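Long-range contact in VC0179-like protein (Escherichia coli, PDB 4XJ6), which probably joins nucleoside triphosphates into cyclic dinucleotides such as cyclic GMP-AMP, as a bacterial homologue of cyclic GMP-AMP synthase that binds magnesium ions: residues A48-L62 / R87-I101. Numbering follows the deposited sequence.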
loop_
_atom_site.group_PDB
_atom_site.type_symbol
_atom_site.label_atom_id
_atom_site.label_comp_id
_atom_site.label_asym_id
_atom_site.label_seq_id
_atom_site.Cartn_x
_atom_site.Cartn_y
_atom_site.Cartn_z
ATOM N N ALA A 48 -4.971 -4.377 26.296
ATOM C CA ALA A 48 -4.037 -3.367 26.773
ATOM C C ALA A 48 -4.762 -2.286 27.567
ATOM O O ALA A 48 -4.266 -1.823 28.594
ATOM C CB ALA A 48 -3.279 -2.753 25.606
ATOM N N ARG A 49 -5.940 -1.897 27.085
ATOM C CA ARG A 49 -6.752 -0.879 27.747
ATOM C C ARG A 49 -7.170 -1.324 29.140
ATOM O O ARG A 49 -7.138 -0.536 30.085
ATOM C CB ARG A 49 -7.992 -0.546 26.913
ATOM C CG ARG A 49 -7.727 0.406 25.759
ATOM C CD ARG A 49 -9.021 0.816 25.083
ATOM N NE ARG A 49 -9.705 -0.314 24.468
ATOM C CZ ARG A 49 -10.991 -0.312 24.143
ATOM N NH1 ARG A 49 -11.733 0.763 24.383
ATOM N NH2 ARG A 49 -11.537 -1.383 23.585
ATOM N N GLN A 50 -7.558 -2.589 29.257
ATOM C CA GLN A 50 -7.968 -3.159 30.534
ATOM C C GLN A 50 -6.850 -3.073 31.568
ATOM O O GLN A 50 -7.084 -2.705 32.719
ATOM C CB GLN A 50 -8.401 -4.616 30.357
ATOM C CG GLN A 50 -8.908 -5.267 31.633
ATOM C CD GLN A 50 -10.150 -4.590 32.182
ATOM O OE1 GLN A 50 -10.088 -3.858 33.171
ATOM N NE2 GLN A 50 -11.289 -4.834 31.542
ATOM N N VAL A 51 -5.637 -3.416 31.147
ATOM C CA VAL A 51 -4.474 -3.346 32.022
ATOM C C VAL A 51 -4.158 -1.885 32.330
ATOM O O VAL A 51 -3.801 -1.546 33.458
ATOM C CB VAL A 51 -3.246 -4.044 31.393
ATOM C CG1 VAL A 51 -2.024 -3.885 32.282
ATOM C CG2 VAL A 51 -3.545 -5.524 31.148
ATOM N N ALA A 52 -4.319 -1.026 31.327
ATOM C CA ALA A 52 -4.137 0.412 31.498
ATOM C C ALA A 52 -5.107 0.956 32.542
ATOM O O ALA A 52 -4.767 1.852 33.312
ATOM C CB ALA A 52 -4.322 1.132 30.169
ATOM N N ILE A 53 -6.318 0.406 32.561
ATOM C CA ILE A 53 -7.301 0.762 33.576
ATOM C C ILE A 53 -6.827 0.307 34.950
ATOM O O ILE A 53 -6.758 1.099 35.888
ATOM C CB ILE A 53 -8.682 0.134 33.283
ATOM C CG1 ILE A 53 -9.275 0.718 32.003
ATOM C CG2 ILE A 53 -9.632 0.370 34.444
ATOM C CD1 ILE A 53 -10.569 0.058 31.564
ATOM N N ASP A 54 -6.486 -0.975 35.046
ATOM C CA ASP A 54 -6.094 -1.594 36.309
ATOM C C ASP A 54 -4.872 -0.938 36.949
ATOM O O ASP A 54 -4.729 -0.958 38.172
ATOM C CB ASP A 54 -5.824 -3.085 36.100
ATOM C CG ASP A 54 -7.047 -3.838 35.607
ATOM O OD1 ASP A 54 -8.175 -3.329 35.783
ATOM O OD2 ASP A 54 -6.880 -4.943 35.048
ATOM N N VAL A 55 -3.995 -0.368 36.122
ATOM C CA VAL A 55 -2.787 0.297 36.606
ATOM C C VAL A 55 -3.113 1.392 37.615
ATOM O O VAL A 55 -2.647 1.354 38.751
ATOM C CB VAL A 55 -1.972 0.911 35.442
ATOM C CG1 VAL A 55 -0.986 1.953 35.960
ATOM C CG2 VAL A 55 -1.236 -0.173 34.679
ATOM N N ARG A 56 -3.924 2.360 37.199
ATOM C CA ARG A 56 -4.272 3.471 38.073
ATOM C C ARG A 56 -5.400 3.082 39.019
ATOM O O ARG A 56 -5.538 3.650 40.102
ATOM C CB ARG A 56 -4.669 4.704 37.256
ATOM C CG ARG A 56 -5.927 4.527 36.418
ATOM C CD ARG A 56 -6.731 5.815 36.376
ATOM N NE ARG A 56 -5.925 6.937 35.912
ATOM C CZ ARG A 56 -6.064 7.516 34.725
ATOM N NH1 ARG A 56 -6.989 7.084 33.879
ATOM N NH2 ARG A 56 -5.283 8.531 34.386
ATOM N N ARG A 57 -6.201 2.108 38.608
ATOM C CA ARG A 57 -7.334 1.673 39.411
ATOM C C ARG A 57 -6.878 0.879 40.630
ATOM O O ARG A 57 -7.317 1.139 41.749
ATOM C CB ARG A 57 -8.298 0.835 38.569
ATOM C CG ARG A 57 -9.668 0.648 39.192
ATOM C CD ARG A 57 -10.329 1.988 39.475
ATOM N NE ARG A 57 -10.467 2.796 38.269
ATOM C CZ ARG A 57 -10.919 4.045 38.257
ATOM N NH1 ARG A 57 -11.275 4.632 39.391
ATOM N NH2 ARG A 57 -11.012 4.709 37.113
ATOM N N GLN A 58 -5.984 -0.080 40.412
ATOM C CA GLN A 58 -5.577 -0.995 41.473
ATOM C C GLN A 58 -4.154 -0.742 41.973
ATOM O O GLN A 58 -3.597 -1.563 42.705
ATOM C CB GLN A 58 -5.712 -2.441 40.989
ATOM C CG GLN A 58 -7.115 -2.795 40.512
ATOM C CD GLN A 58 -7.186 -4.159 39.853
ATOM O OE1 GLN A 58 -6.201 -4.650 39.303
ATOM N NE2 GLN A 58 -8.359 -4.780 39.908
ATOM N N ALA A 59 -3.577 0.392 41.578
ATOM C CA ALA A 59 -2.237 0.800 42.011
ATOM C C ALA A 59 -1.202 -0.302 41.788
ATOM O O ALA A 59 -0.384 -0.587 42.665
ATOM C CB ALA A 59 -2.260 1.215 43.476
ATOM N N LEU A 60 -1.247 -0.906 40.605
ATOM C CA LEU A 60 -0.415 -2.059 40.283
ATOM C C LEU A 60 1.073 -1.743 40.296
ATOM O O LEU A 60 1.484 -0.617 40.023
ATOM C CB LEU A 60 -0.793 -2.616 38.910
ATOM C CG LEU A 60 -2.237 -3.070 38.695
ATOM C CD1 LEU A 60 -2.421 -3.577 37.274
ATOM C CD2 LEU A 60 -2.629 -4.136 39.707
ATOM N N THR A 61 1.873 -2.755 40.612
ATOM C CA THR A 61 3.317 -2.668 40.452
ATOM C C THR A 61 3.653 -2.893 38.984
ATOM O O THR A 61 2.802 -3.338 38.211
ATOM C CB THR A 61 4.059 -3.700 41.320
ATOM O OG1 THR A 61 3.656 -5.022 40.942
ATOM C CG2 THR A 61 3.748 -3.483 42.792
ATOM N N LEU A 62 4.885 -2.581 38.598
ATOM C CA LEU A 62 5.330 -2.815 37.231
ATOM C C LEU A 62 5.313 -4.305 36.925
ATOM O O LEU A 62 4.945 -4.723 35.826
ATOM C CB LEU A 62 6.730 -2.244 37.010
ATOM C CG LEU A 62 7.331 -2.470 35.619
ATOM C CD1 LEU A 62 6.456 -1.851 34.531
ATOM C CD2 LEU A 62 8.750 -1.926 35.558
ATOM N N ARG A 87 6.300 -1.281 30.772
ATOM C CA ARG A 87 6.751 0.017 31.257
ATOM C C ARG A 87 5.898 1.152 30.702
ATOM O O ARG A 87 5.434 2.009 31.452
ATOM C CB ARG A 87 8.217 0.246 30.896
ATOM C CG ARG A 87 9.186 -0.630 31.668
ATOM C CD ARG A 87 10.618 -0.162 31.488
ATOM N NE ARG A 87 11.068 -0.280 30.104
ATOM C CZ ARG A 87 11.649 -1.365 29.602
ATOM N NH1 ARG A 87 11.845 -2.427 30.371
ATOM N NH2 ARG A 87 12.035 -1.391 28.333
ATOM N N LEU A 88 5.698 1.147 29.386
ATOM C CA LEU A 88 4.929 2.187 28.707
ATOM C C LEU A 88 3.512 2.321 29.256
ATOM O O LEU A 88 3.037 3.430 29.490
ATOM C CB LEU A 88 4.869 1.904 27.205
ATOM C CG LEU A 88 6.191 2.022 26.451
ATOM C CD1 LEU A 88 6.050 1.486 25.036
ATOM C CD2 LEU A 88 6.659 3.469 26.438
ATOM N N ILE A 89 2.840 1.193 29.449
ATOM C CA ILE A 89 1.489 1.191 30.003
ATOM C C ILE A 89 1.525 1.625 31.467
ATOM O O ILE A 89 0.621 2.308 31.952
ATOM C CB ILE A 89 0.831 -0.200 29.873
ATOM C CG1 ILE A 89 0.561 -0.524 28.404
ATOM C CG2 ILE A 89 -0.469 -0.281 30.666
ATOM C CD1 ILE A 89 -0.042 -1.893 28.192
ATOM N N PHE A 90 2.589 1.237 32.157
ATOM C CA PHE A 90 2.776 1.589 33.558
ATOM C C PHE A 90 2.935 3.096 33.750
ATOM O O PHE A 90 2.352 3.676 34.666
ATOM C CB PHE A 90 3.994 0.850 34.120
ATOM C CG PHE A 90 4.323 1.200 35.544
ATOM C CD1 PHE A 90 3.718 0.535 36.597
ATOM C CD2 PHE A 90 5.258 2.182 35.827
ATOM C CE1 PHE A 90 4.032 0.853 37.905
ATOM C CE2 PHE A 90 5.574 2.507 37.127
ATOM C CZ PHE A 90 4.959 1.841 38.172
ATOM N N GLU A 91 3.713 3.729 32.876
ATOM C CA GLU A 91 4.119 5.113 33.101
ATOM C C GLU A 91 3.549 6.126 32.105
ATOM O O GLU A 91 4.097 7.216 31.950
ATOM C CB GLU A 91 5.649 5.206 33.101
ATOM C CG GLU A 91 6.298 4.975 31.748
ATOM C CD GLU A 91 7.789 4.723 31.847
ATOM O OE1 GLU A 91 8.572 5.670 31.627
ATOM O OE2 GLU A 91 8.179 3.574 32.140
ATOM N N MET A 92 2.447 5.784 31.446
ATOM C CA MET A 92 1.804 6.737 30.545
ATOM C C MET A 92 1.030 7.780 31.354
ATOM O O MET A 92 0.336 7.444 32.315
ATOM C CB MET A 92 0.886 6.018 29.551
ATOM C CG MET A 92 -0.244 5.225 30.179
ATOM S SD MET A 92 -1.107 4.195 28.968
ATOM C CE MET A 92 -1.533 5.413 27.729
ATOM N N GLU A 93 1.170 9.045 30.970
ATOM C CA GLU A 93 0.556 10.156 31.699
ATOM C C GLU A 93 -0.966 10.034 31.782
ATOM O O GLU A 93 -1.590 9.360 30.959
ATOM C CB GLU A 93 0.934 11.488 31.048
ATOM C CG GLU A 93 2.390 11.887 31.246
ATOM C CD GLU A 93 2.722 13.218 30.596
ATOM O OE1 GLU A 93 2.474 13.366 29.382
ATOM O OE2 GLU A 93 3.224 14.117 31.303
ATOM N N ASP A 94 -1.549 10.686 32.786
ATOM C CA ASP A 94 -2.990 10.631 33.023
ATOM C C ASP A 94 -3.792 11.021 31.786
ATOM O O ASP A 94 -4.757 10.350 31.428
ATOM C CB ASP A 94 -3.376 11.539 34.195
ATOM C CG ASP A 94 -2.983 10.959 35.541
ATOM O OD1 ASP A 94 -3.204 9.749 35.756
ATOM O OD2 ASP A 94 -2.452 11.714 36.385
ATOM N N GLU A 95 -3.380 12.102 31.134
ATOM C CA GLU A 95 -4.072 12.596 29.947
ATOM C C GLU A 95 -4.012 11.575 28.813
ATOM O O GLU A 95 -5.024 11.280 28.176
ATOM C CB GLU A 95 -3.468 13.926 29.489
ATOM C CG GLU A 95 -3.474 15.027 30.545
ATOM C CD GLU A 95 -2.373 14.868 31.578
ATOM O OE1 GLU A 95 -1.612 13.880 31.499
ATOM O OE2 GLU A 95 -2.269 15.733 32.471
ATOM N N ALA A 96 -2.821 11.040 28.567
ATOM C CA ALA A 96 -2.640 10.018 27.544
ATOM C C ALA A 96 -3.405 8.757 27.924
ATOM O O ALA A 96 -4.008 8.108 27.068
ATOM C CB ALA A 96 -1.164 9.708 27.348
ATOM N N ARG A 97 -3.381 8.421 29.211
ATOM C CA ARG A 97 -4.060 7.230 29.702
ATOM C C ARG A 97 -5.571 7.363 29.534
ATOM O O ARG A 97 -6.242 6.408 29.145
ATOM C CB ARG A 97 -3.711 6.970 31.169
ATOM C CG ARG A 97 -4.087 5.576 31.648
ATOM C CD ARG A 97 -3.830 5.398 33.134
ATOM N NE ARG A 97 -2.416 5.517 33.468
ATOM C CZ ARG A 97 -1.546 4.515 33.378
ATOM N NH1 ARG A 97 -1.946 3.320 32.958
ATOM N NH2 ARG A 97 -0.274 4.708 33.702
ATOM N N ASP A 98 -6.093 8.553 29.823
ATOM C CA ASP A 98 -7.517 8.834 29.671
ATOM C C ASP A 98 -7.970 8.609 28.233
ATOM O O ASP A 98 -9.011 8.001 27.987
ATOM C CB ASP A 98 -7.833 10.268 30.101
ATOM C CG ASP A 98 -7.744 10.460 31.600
ATOM O OD1 ASP A 98 -7.860 9.459 32.335
ATOM O OD2 ASP A 98 -7.559 11.614 32.044
ATOM N N ASP A 99 -7.176 9.103 27.287
ATOM C CA ASP A 99 -7.468 8.926 25.871
ATOM C C ASP A 99 -7.438 7.452 25.483
ATOM O O ASP A 99 -8.340 6.960 24.800
ATOM C CB ASP A 99 -6.470 9.706 25.015
ATOM C CG ASP A 99 -6.687 11.204 25.083
ATOM O OD1 ASP A 99 -7.826 11.632 25.358
ATOM O OD2 ASP A 99 -5.716 11.956 24.853
ATOM N N PHE A 100 -6.392 6.760 25.927
ATOM C CA PHE A 100 -6.185 5.359 25.589
ATOM C C PHE A 100 -7.351 4.499 26.060
ATOM O O PHE A 100 -7.832 3.641 25.329
ATOM C CB PHE A 100 -4.870 4.860 26.192
ATOM C CG PHE A 100 -4.504 3.461 25.780
ATOM C CD1 PHE A 100 -4.233 3.165 24.456
ATOM C CD2 PHE A 100 -4.419 2.448 26.719
ATOM C CE1 PHE A 100 -3.894 1.883 24.073
ATOM C CE2 PHE A 100 -4.080 1.165 26.344
ATOM C CZ PHE A 100 -3.817 0.880 25.020
ATOM N N ILE A 101 -7.810 4.756 27.279
ATOM C CA ILE A 101 -8.897 3.996 27.886
ATOM C C ILE A 101 -10.251 4.322 27.252
ATOM O O ILE A 101 -11.113 3.450 27.110
ATOM C CB ILE A 101 -8.960 4.263 29.411
ATOM C CG1 ILE A 101 -7.692 3.747 30.089
ATOM C CG2 ILE A 101 -10.195 3.631 30.039
ATOM C CD1 ILE A 101 -7.580 4.159 31.535
#
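R49 lays its CG over one face of the F100 ring, a CH-pi contact 4.0 Å from CG to the centroid, while A48 and A52 press CB against the ring's edge. L62 CB lies over one face of F90, offset toward the rim, with L60 O at the edge. The R97 guanidinium is sandwiched: CG of M92 lies over the centre of one face, and CG1 of V55 packs over the opposite face, 3.4 Å from R97 NH1. At its edge R97 NH1 donates to A52 O (3.2 Å), on an in-plane lone pair, and also to I89 O, tying helix 79-90 to helices 94-102 and 24-57. This helical packing sits at one end of the molecule beside the nucleotidyltransferase fold, F100 also touching L155 of helix 149-166 and M136 of strand 128-138. Helices 48-57 and 94-101, axes 9.6 Å apart, are inclined at 138°, nearer antiparallel than parallel. As a knob, A52 fits a hole formed by I89 of helix 79-90 with R97, F100 and I101 of helix 94-102. CD of R97 lies over the centre of one R56 guanidinium face. Bends at chi2 (144°) and chi3 turn R56 toward two carboxylates: NH2 reaches D94 OD1 in the guanidinium plane (2.8 Å, 163° at the hydrogen), whereas NH1 meets D98 OD1 at 3.0 Å, tilted. Both acids probably offset the charge of R56, close to that of R97.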